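Local coordinates for protein tRNA (adenine(58)-N(1))-methyltransferase TrmI (Thermus thermophilus, PDB 2PWY) that catalyses the S-adenosyl-L-methionine-dependent methylation of N1 of adenosine 58 in tRNA and is required for growth at extreme temperatures, at residues A196-I201 with L205-A210; D84-V89 with V224-W229; G97-E102 with E161-A166. One frame throughout, in Å; residues are numbered along the deposited sequence.

How the contacts relate
Contacts 1 and 2 are buried; contact 3 lies at the surface. All three reach the eight-stranded mixed sheet of the catalytic domain. Contact 1 joins strand 192-198 to the helix that follows it. Contact 2 sets helix 82-91 against strand 216-232. Contact 3 ties strand 99-103 to the loop before strand 167-173. Contacts 1 and 2 meet where Tyr197 packs on Asp84 and Met88, and both also touch the third subunit. Contact 3 touches neither of them and no other protein chain of the assembly. Contact 1 is aliphatic apart from one backbone hydrogen bond. Contact 2 adds a water bridge to its packing. Contact 3 sets a charged, hydrated group beside a leucine pair.

Contact 1: residues A196-I201 with L205-A210; sequences AYLPNI and LELVRA
Leu207 turns its CG anti to the backbone N (chi1 174°), while Leu198 keeps its CG beside the N (chi1 -73°), and these two torsions bring the leucines together across the contact. The two side chains cross obliquely. Methyl CD2 of Leu207 does most of the touching. Leu207 CD2 lies 3.8 Å from Leu198 CD1 and 3.7 Å from Ala196 CB. One helix methyl thus serves two residues on the same face of the strand. Leu198 CD1 also approaches Leu207 CB at 4.1 Å.

The polar link is an i-to-i+4 backbone bond in the first turn of helix 201-211, from Leu205 N to Ile201 O at 2.9 Å. The side chain of Leu205 folds over the same carbonyl, with CG 3.4 Å from Ile201 O.

The segments belong to a strand-turn-helix unit of the Rossmann-like methyltransferase domain. Asn200 stands at the N-cap position, but its side chain makes no capping bond. Strand 192-198 runs between strands 167-173 and 248-254, and Leu207 also packs on Val250 of the latter. At the helix start, Ile201 and Leu205 meet their own counterparts in the fourth subunit. On the other face of the strand, Tyr197 starts away from helix 201-211 and packs on Leu249.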
loop_
_atom_site.group_PDB
_atom_site.type_symbol
_atom_site.label_atom_id
_atom_site.label_comp_id
_atom_site.label_asym_id
_atom_site.label_seq_id
_atom_site.Cartn_x
_atom_site.Cartn_y
_atom_site.Cartn_z
ATOM N N ALA A 196 -20.631 -5.795 -2.611
ATOM C CA ALA A 196 -20.517 -6.579 -1.381
ATOM C C ALA A 196 -19.198 -6.326 -0.670
ATOM O O ALA A 196 -18.150 -6.202 -1.303
ATOM C CB ALA A 196 -20.661 -8.066 -1.660
ATOM N N TYR A 197 -19.281 -6.295 0.659
ATOM C CA TYR A 197 -18.146 -6.081 1.560
ATOM C C TYR A 197 -17.803 -7.430 2.196
ATOM O O TYR A 197 -18.656 -8.061 2.814
ATOM C CB TYR A 197 -18.610 -5.057 2.593
ATOM C CG TYR A 197 -17.702 -4.658 3.736
ATOM C CD1 TYR A 197 -16.826 -3.572 3.614
ATOM C CD2 TYR A 197 -17.805 -5.279 4.980
ATOM C CE1 TYR A 197 -16.038 -3.152 4.700
ATOM C CE2 TYR A 197 -17.016 -4.866 6.072
ATOM C CZ TYR A 197 -16.152 -3.804 5.923
ATOM O OH TYR A 197 -15.389 -3.388 6.993
ATOM N N LEU A 198 -16.568 -7.890 2.004
ATOM C CA LEU A 198 -16.171 -9.225 2.464
ATOM C C LEU A 198 -14.739 -9.234 3.011
ATOM O O LEU A 198 -13.805 -8.836 2.303
ATOM C CB LEU A 198 -16.246 -10.211 1.305
ATOM C CG LEU A 198 -17.638 -10.623 0.835
ATOM C CD1 LEU A 198 -17.535 -11.386 -0.501
ATOM C CD2 LEU A 198 -18.375 -11.449 1.907
ATOM N N PRO A 199 -14.562 -9.679 4.267
ATOM C CA PRO A 199 -13.213 -9.639 4.845
ATOM C C PRO A 199 -12.178 -10.566 4.186
ATOM O O PRO A 199 -10.996 -10.187 4.091
ATOM C CB PRO A 199 -13.430 -10.055 6.309
ATOM C CG PRO A 199 -14.904 -9.923 6.547
ATOM C CD PRO A 199 -15.561 -10.188 5.227
ATOM N N ASN A 200 -12.603 -11.750 3.758
ATOM C CA ASN A 200 -11.674 -12.800 3.329
ATOM C C ASN A 200 -11.651 -12.968 1.821
ATOM O O ASN A 200 -12.704 -12.962 1.165
ATOM C CB ASN A 200 -12.040 -14.148 3.975
ATOM C CG ASN A 200 -11.798 -14.155 5.470
ATOM O OD1 ASN A 200 -10.659 -14.238 5.920
ATOM N ND2 ASN A 200 -12.870 -14.066 6.247
ATOM N N ILE A 201 -10.457 -13.148 1.268
ATOM C CA ILE A 201 -10.352 -13.399 -0.169
ATOM C C ILE A 201 -11.061 -14.703 -0.581
ATOM O O ILE A 201 -11.534 -14.826 -1.713
ATOM C CB ILE A 201 -8.879 -13.377 -0.651
ATOM C CG1 ILE A 201 -8.801 -13.093 -2.167
ATOM C CG2 ILE A 201 -8.161 -14.679 -0.288
ATOM C CD1 ILE A 201 -9.400 -11.739 -2.605
ATOM N N LEU A 205 -13.746 -15.088 -3.608
ATOM C CA LEU A 205 -13.709 -16.079 -4.671
ATOM C C LEU A 205 -15.006 -16.875 -4.721
ATOM O O LEU A 205 -15.507 -17.167 -5.807
ATOM C CB LEU A 205 -12.485 -17.001 -4.514
ATOM C CG LEU A 205 -11.136 -16.298 -4.722
ATOM C CD1 LEU A 205 -10.004 -17.170 -4.163
ATOM C CD2 LEU A 205 -10.915 -15.972 -6.202
ATOM N N GLU A 206 -15.548 -17.210 -3.548
ATOM C CA GLU A 206 -16.820 -17.918 -3.474
ATOM C C GLU A 206 -17.951 -17.088 -4.102
ATOM O O GLU A 206 -18.755 -17.622 -4.875
ATOM C CB GLU A 206 -17.161 -18.324 -2.028
ATOM C CG GLU A 206 -18.408 -19.205 -1.943
ATOM C CD GLU A 206 -18.520 -20.001 -0.640
ATOM O OE1 GLU A 206 -17.610 -19.932 0.223
ATOM O OE2 GLU A 206 -19.538 -20.713 -0.498
ATOM N N LEU A 207 -17.999 -15.793 -3.781
ATOM C CA LEU A 207 -19.008 -14.892 -4.348
ATOM C C LEU A 207 -18.871 -14.773 -5.877
ATOM O O LEU A 207 -19.868 -14.821 -6.610
ATOM C CB LEU A 207 -18.956 -13.504 -3.684
ATOM C CG LEU A 207 -19.870 -12.429 -4.305
ATOM C CD1 LEU A 207 -21.352 -12.873 -4.257
ATOM C CD2 LEU A 207 -19.681 -11.102 -3.571
ATOM N N VAL A 208 -17.632 -14.640 -6.344
ATOM C CA VAL A 208 -17.355 -14.547 -7.779
ATOM C C VAL A 208 -17.883 -15.784 -8.504
ATOM O O VAL A 208 -18.555 -15.660 -9.525
ATOM C CB VAL A 208 -15.839 -14.302 -8.050
ATOM C CG1 VAL A 208 -15.464 -14.598 -9.521
ATOM C CG2 VAL A 208 -15.488 -12.860 -7.679
ATOM N N ARG A 209 -17.615 -16.964 -7.947
ATOM C CA ARG A 209 -18.113 -18.216 -8.542
ATOM C C ARG A 209 -19.639 -18.298 -8.482
ATOM O O ARG A 209 -20.282 -18.631 -9.483
ATOM C CB ARG A 209 -17.463 -19.434 -7.876
ATOM N N ALA A 210 -20.223 -17.948 -7.336
ATOM C CA ALA A 210 -21.681 -17.978 -7.156
ATOM C C ALA A 210 -22.418 -17.039 -8.118
ATOM O O ALA A 210 -23.490 -17.374 -8.615
ATOM C CB ALA A 210 -22.046 -17.655 -5.720
#

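Contact 2: residues D84-V89 with V224-W229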
loop_
_atom_site.group_PDB
_atom_site.type_symbol
_atom_site.label_atom_id
_atom_site.label_comp_id
_atom_site.label_asym_id
_atom_site.label_seq_id
_atom_site.Cartn_x
_atom_site.Cartn_y
_atom_site.Cartn_z
ATOM N N ASP A 84 -14.560 2.277 3.676
ATOM C CA ASP A 84 -15.241 1.305 2.827
ATOM C C ASP A 84 -16.660 1.737 2.500
ATOM O O ASP A 84 -17.107 1.573 1.366
ATOM C CB ASP A 84 -15.233 -0.065 3.510
ATOM C CG ASP A 84 -13.817 -0.542 3.830
ATOM O OD1 ASP A 84 -12.979 -0.498 2.918
ATOM O OD2 ASP A 84 -13.556 -0.924 4.988
ATOM N N ALA A 85 -17.368 2.286 3.484
ATOM C CA ALA A 85 -18.748 2.750 3.271
ATOM C C ALA A 85 -18.755 3.905 2.262
ATOM O O ALA A 85 -19.582 3.944 1.350
ATOM C CB ALA A 85 -19.389 3.156 4.584
ATOM N N SER A 86 -17.799 4.814 2.417
ATOM C CA SER A 86 -17.570 5.906 1.474
ATOM C C SER A 86 -17.369 5.388 0.041
ATOM O O SER A 86 -18.018 5.867 -0.909
ATOM C CB SER A 86 -16.336 6.700 1.936
ATOM O OG SER A 86 -16.048 7.770 1.057
ATOM N N ALA A 87 -16.478 4.408 -0.123
ATOM C CA ALA A 87 -16.219 3.811 -1.436
ATOM C C ALA A 87 -17.445 3.089 -1.978
ATOM O O ALA A 87 -17.740 3.177 -3.177
ATOM C CB ALA A 87 -15.015 2.879 -1.380
ATOM N N MET A 88 -18.165 2.385 -1.105
ATOM C CA MET A 88 -19.351 1.645 -1.559
ATOM C C MET A 88 -20.412 2.556 -2.160
ATOM O O MET A 88 -21.021 2.215 -3.170
ATOM C CB MET A 88 -19.945 0.803 -0.434
ATOM C CG MET A 88 -19.072 -0.366 -0.081
ATOM S SD MET A 88 -19.730 -1.311 1.294
ATOM C CE MET A 88 -21.041 -2.208 0.454
ATOM N N VAL A 89 -20.616 3.725 -1.558
ATOM C CA VAL A 89 -21.588 4.675 -2.093
ATOM C C VAL A 89 -21.202 5.137 -3.501
ATOM O O VAL A 89 -22.065 5.264 -4.377
ATOM C CB VAL A 89 -21.778 5.855 -1.136
ATOM C CG1 VAL A 89 -22.586 6.970 -1.804
ATOM C CG2 VAL A 89 -22.475 5.353 0.141
ATOM N N VAL A 224 -9.772 -0.846 -0.401
ATOM C CA VAL A 224 -9.656 0.569 -0.090
ATOM C C VAL A 224 -8.627 0.728 1.025
ATOM O O VAL A 224 -8.678 0.025 2.039
ATOM C CB VAL A 224 -11.032 1.168 0.340
ATOM C CG1 VAL A 224 -10.904 2.628 0.730
ATOM C CG2 VAL A 224 -12.062 1.018 -0.787
ATOM N N GLY A 225 -7.679 1.631 0.813
ATOM C CA GLY A 225 -6.733 2.008 1.850
ATOM C C GLY A 225 -6.777 3.504 2.059
ATOM O O GLY A 225 -6.731 4.282 1.089
ATOM N N TRP A 226 -6.873 3.910 3.325
ATOM C CA TRP A 226 -6.666 5.311 3.699
ATOM C C TRP A 226 -5.426 5.320 4.578
ATOM O O TRP A 226 -5.478 4.998 5.781
ATOM C CB TRP A 226 -7.869 5.895 4.440
ATOM C CG TRP A 226 -9.081 6.233 3.581
ATOM C CD1 TRP A 226 -9.300 5.896 2.274
ATOM C CD2 TRP A 226 -10.248 6.952 4.013
ATOM N NE1 TRP A 226 -10.534 6.374 1.862
ATOM C CE2 TRP A 226 -11.129 7.025 2.912
ATOM C CE3 TRP A 226 -10.629 7.540 5.230
ATOM C CZ2 TRP A 226 -12.379 7.669 2.989
ATOM C CZ3 TRP A 226 -11.866 8.189 5.306
ATOM C CH2 TRP A 226 -12.723 8.241 4.195
ATOM N N ARG A 227 -4.303 5.647 3.952
ATOM C CA ARG A 227 -3.002 5.618 4.605
ATOM C C ARG A 227 -2.805 6.930 5.333
ATOM O O ARG A 227 -2.576 7.968 4.707
ATOM C CB ARG A 227 -1.913 5.397 3.557
ATOM C CG ARG A 227 -0.501 5.290 4.093
ATOM C CD ARG A 227 0.435 4.921 2.923
ATOM N NE ARG A 227 1.866 4.862 3.266
ATOM C CZ ARG A 227 2.421 3.965 4.083
ATOM N NH1 ARG A 227 1.680 3.047 4.708
ATOM N NH2 ARG A 227 3.726 4.004 4.297
ATOM N N GLU A 228 -2.921 6.872 6.655
ATOM C CA GLU A 228 -2.808 8.059 7.508
ATOM C C GLU A 228 -1.361 8.457 7.763
ATOM O O GLU A 228 -0.493 7.596 7.945
ATOM C CB GLU A 228 -3.508 7.811 8.845
ATOM C CG GLU A 228 -4.957 7.331 8.707
ATOM C CD GLU A 228 -5.947 8.452 8.459
ATOM O OE1 GLU A 228 -5.590 9.637 8.627
ATOM O OE2 GLU A 228 -7.106 8.132 8.101
ATOM N N TRP A 229 -1.116 9.765 7.764
ATOM C CA TRP A 229 0.166 10.318 8.158
ATOM C C TRP A 229 0.087 10.961 9.530
ATOM O O TRP A 229 -0.975 11.485 9.935
ATOM C CB TRP A 229 0.646 11.367 7.139
ATOM C CG TRP A 229 1.184 10.813 5.857
ATOM C CD1 TRP A 229 0.537 9.998 4.959
ATOM C CD2 TRP A 229 2.483 11.058 5.314
ATOM N NE1 TRP A 229 1.365 9.731 3.886
ATOM C CE2 TRP A 229 2.564 10.365 4.081
ATOM C CE3 TRP A 229 3.586 11.813 5.742
ATOM C CZ2 TRP A 229 3.722 10.388 3.281
ATOM C CZ3 TRP A 229 4.738 11.828 4.950
ATOM C CH2 TRP A 229 4.790 11.119 3.735
HETATM O O HOH W 1 -11.895 -2.117 0.896
#
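Ala87 and Val224 point their side chains at each other across the contact. Ala87 CB meets methyl CG2 of Val224 at 3.5 Å. Asp84 and Val224 instead slide past each other in opposite directions. Carboxylate oxygen OD1 of Asp84 comes alongside Val224, 3.6 Å from its CB. With CG beside the backbone N (chi1 -57°), the carboxylate swings toward the strand. A water bridges the same two residues. The water donates to Asp84 OD1 and accepts from Val224 N, each at 2.8 Å. The other oxygen, OD2, is hydrogen-bonded to Thr246, so both carboxylate oxygens have partners.

Strand 216-232 lies beyond the reversed strand 248-254 in the mixed sheet of the class I methyltransferase fold, and helix 82-91 packs on it at Val224 and Trp226. The axes of segments 84-89 and 224-229 pass 9.3 Å apart, with 131° between their N-to-C directions.

Farther along, the Trp226 ring presents its edge to Ser86, whose OG lies near the ring plane and 4.1 Å from CZ2. That hydroxyl is hydrogen-bonded to Thr90 of the third subunit. Residues Val224 to Glu228 pair in an antiparallel ladder with a strand of the third subunit, and Trp226 of that subunit packs on Ala87 and Val224.

Contact 3: residues G97-E102 with E161-A166; sequences GMRVLE and ELEEAA
Arg99 and Ala166 make the direct hydrogen bond of this contact. Arg99 NH1 donates to Ala166 O at 3.1 Å, with an N-H...O angle of 149°. The oxygen lies at the edge of the guanidinium, near its plane. Seen from the carbonyl, the donor sits well above the C=O plane, 61° out of it. The Arg99 chain is bent at chi3 (87°), which turns the guanidinium edge toward Ala166 O. Arg99 NH1 also lies 3.6 Å from Ala166 CB.

The charged pair is indirect. Arg99 NH2 and Glu163 OE1 are 4.5 Å apart, beyond a salt bridge, and the oxygen is well out of the guanidinium plane. One water joins them, accepting from Arg99 NH2 at 2.7 Å and donating to Glu163 OE1 at 2.6 Å. Arg99 also makes a cation-pi interaction with Tyr167.

The apolar part is Leu101 with Leu162, tip to tip, CD2 to CD1 at 3.7 Å. Tyr127 and Ala187 pack on both leucines.

Glu163 to Ala166 form a type II beta turn that leads into strand 167-173, the parallel neighbour of strand 99-103 in the Rossmann-like sheet. With an alanine in place of Arg99, Ala166 O would probably be left without this donor, and the water and Glu163 without their cationic partner. The chemistry thus changes across the contact, from packed leucines to a water-bridged pair of opposite charges on its outer side.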
loop_
_atom_site.group_PDB
_atom_site.type_symbol
_atom_site.label_atom_id
_atom_site.label_comp_id
_atom_site.label_asym_id
_atom_site.label_seq_id
_atom_site.Cartn_x
_atom_site.Cartn_y
_atom_site.Cartn_z
ATOM N N GLY A 97 -32.485 10.677 -4.535
ATOM C CA GLY A 97 -33.746 10.190 -5.083
ATOM C C GLY A 97 -33.725 8.711 -5.390
ATOM O O GLY A 97 -34.777 8.113 -5.673
ATOM N N MET A 98 -32.535 8.107 -5.354
ATOM C CA MET A 98 -32.411 6.688 -5.678
ATOM C C MET A 98 -32.935 5.782 -4.566
ATOM O O MET A 98 -33.078 6.215 -3.419
ATOM C CB MET A 98 -30.965 6.334 -6.015
ATOM C CG MET A 98 -30.565 6.756 -7.420
ATOM S SD MET A 98 -28.884 6.256 -7.823
ATOM C CE MET A 98 -28.640 7.040 -9.419
ATOM N N ARG A 99 -33.179 4.522 -4.924
ATOM C CA ARG A 99 -33.684 3.515 -3.992
ATOM C C ARG A 99 -32.635 2.414 -3.901
ATOM O O ARG A 99 -32.293 1.797 -4.912
ATOM C CB ARG A 99 -35.017 2.965 -4.491
ATOM C CG ARG A 99 -36.059 4.048 -4.713
ATOM C CD ARG A 99 -37.341 3.510 -5.342
ATOM N NE ARG A 99 -38.288 3.005 -4.345
ATOM C CZ ARG A 99 -38.545 1.716 -4.151
ATOM N NH1 ARG A 99 -37.924 0.807 -4.887
ATOM N NH2 ARG A 99 -39.430 1.331 -3.233
ATOM N N VAL A 100 -32.116 2.196 -2.697
ATOM C CA VAL A 100 -31.040 1.229 -2.499
ATOM C C VAL A 100 -31.458 0.137 -1.519
ATOM O O VAL A 100 -32.032 0.420 -0.470
ATOM C CB VAL A 100 -29.715 1.928 -2.065
ATOM C CG1 VAL A 100 -29.879 2.708 -0.741
ATOM C CG2 VAL A 100 -28.570 0.921 -1.976
ATOM N N LEU A 101 -31.158 -1.104 -1.890
ATOM C CA LEU A 101 -31.449 -2.265 -1.057
ATOM C C LEU A 101 -30.208 -2.589 -0.232
ATOM O O LEU A 101 -29.093 -2.611 -0.766
ATOM C CB LEU A 101 -31.804 -3.455 -1.948
ATOM C CG LEU A 101 -32.280 -4.743 -1.273
ATOM C CD1 LEU A 101 -33.618 -4.550 -0.557
ATOM C CD2 LEU A 101 -32.356 -5.867 -2.345
ATOM N N GLU A 102 -30.407 -2.858 1.059
ATOM C CA GLU A 102 -29.298 -3.175 1.950
ATOM C C GLU A 102 -29.562 -4.400 2.807
ATOM O O GLU A 102 -30.651 -4.553 3.355
ATOM C CB GLU A 102 -28.992 -1.997 2.900
ATOM C CG GLU A 102 -27.849 -2.315 3.873
ATOM C CD GLU A 102 -27.662 -1.296 5.005
ATOM O OE1 GLU A 102 -28.655 -0.715 5.503
ATOM O OE2 GLU A 102 -26.490 -1.085 5.403
ATOM N N GLU A 161 -40.298 -9.605 0.149
ATOM C CA GLU A 161 -41.171 -9.294 -0.982
ATOM C C GLU A 161 -40.671 -8.021 -1.635
ATOM O O GLU A 161 -40.752 -6.945 -1.036
ATOM C CB GLU A 161 -42.608 -9.106 -0.514
ATOM C CG GLU A 161 -43.251 -10.384 -0.066
ATOM C CD GLU A 161 -44.682 -10.190 0.396
ATOM O OE1 GLU A 161 -45.134 -9.034 0.563
ATOM O OE2 GLU A 161 -45.346 -11.220 0.599
ATOM N N LEU A 162 -40.148 -8.142 -2.855
ATOM C CA LEU A 162 -39.506 -7.018 -3.533
ATOM C C LEU A 162 -40.077 -6.798 -4.927
ATOM O O LEU A 162 -40.449 -7.756 -5.602
ATOM C CB LEU A 162 -37.986 -7.252 -3.637
ATOM C CG LEU A 162 -37.201 -7.331 -2.321
ATOM C CD1 LEU A 162 -35.704 -7.438 -2.577
ATOM C CD2 LEU A 162 -37.500 -6.151 -1.396
ATOM N N GLU A 163 -40.139 -5.533 -5.351
ATOM C CA GLU A 163 -40.512 -5.206 -6.722
ATOM C C GLU A 163 -39.332 -5.417 -7.655
ATOM O O GLU A 163 -38.239 -4.926 -7.389
ATOM C CB GLU A 163 -40.986 -3.761 -6.832
ATOM C CG GLU A 163 -42.299 -3.494 -6.139
ATOM C CD GLU A 163 -42.765 -2.083 -6.351
ATOM O OE1 GLU A 163 -42.090 -1.151 -5.851
ATOM O OE2 GLU A 163 -43.802 -1.903 -7.018
ATOM N N GLU A 164 -39.562 -6.123 -8.759
ATOM C CA GLU A 164 -38.504 -6.371 -9.738
ATOM C C GLU A 164 -37.978 -5.075 -10.371
ATOM O O GLU A 164 -38.747 -4.194 -10.746
ATOM C CB GLU A 164 -38.993 -7.324 -10.832
ATOM C CG GLU A 164 -37.970 -7.574 -11.937
ATOM C CD GLU A 164 -38.416 -8.635 -12.930
ATOM O OE1 GLU A 164 -38.004 -8.549 -14.104
ATOM O OE2 GLU A 164 -39.181 -9.549 -12.549
ATOM N N ALA A 165 -36.656 -4.982 -10.484
ATOM C CA ALA A 165 -36.012 -3.857 -11.175
ATOM C C ALA A 165 -36.464 -2.505 -10.606
ATOM O O ALA A 165 -36.633 -1.528 -11.352
ATOM C CB ALA A 165 -36.262 -3.933 -12.694
ATOM N N ALA A 166 -36.661 -2.452 -9.288
ATOM C CA ALA A 166 -37.113 -1.228 -8.618
ATOM C C ALA A 166 -35.989 -0.500 -7.882
ATOM O O ALA A 166 -36.164 0.636 -7.455
ATOM C CB ALA A 166 -38.281 -1.521 -7.661
HETATM O O HOH W 2 -39.966 -1.143 -4.305
#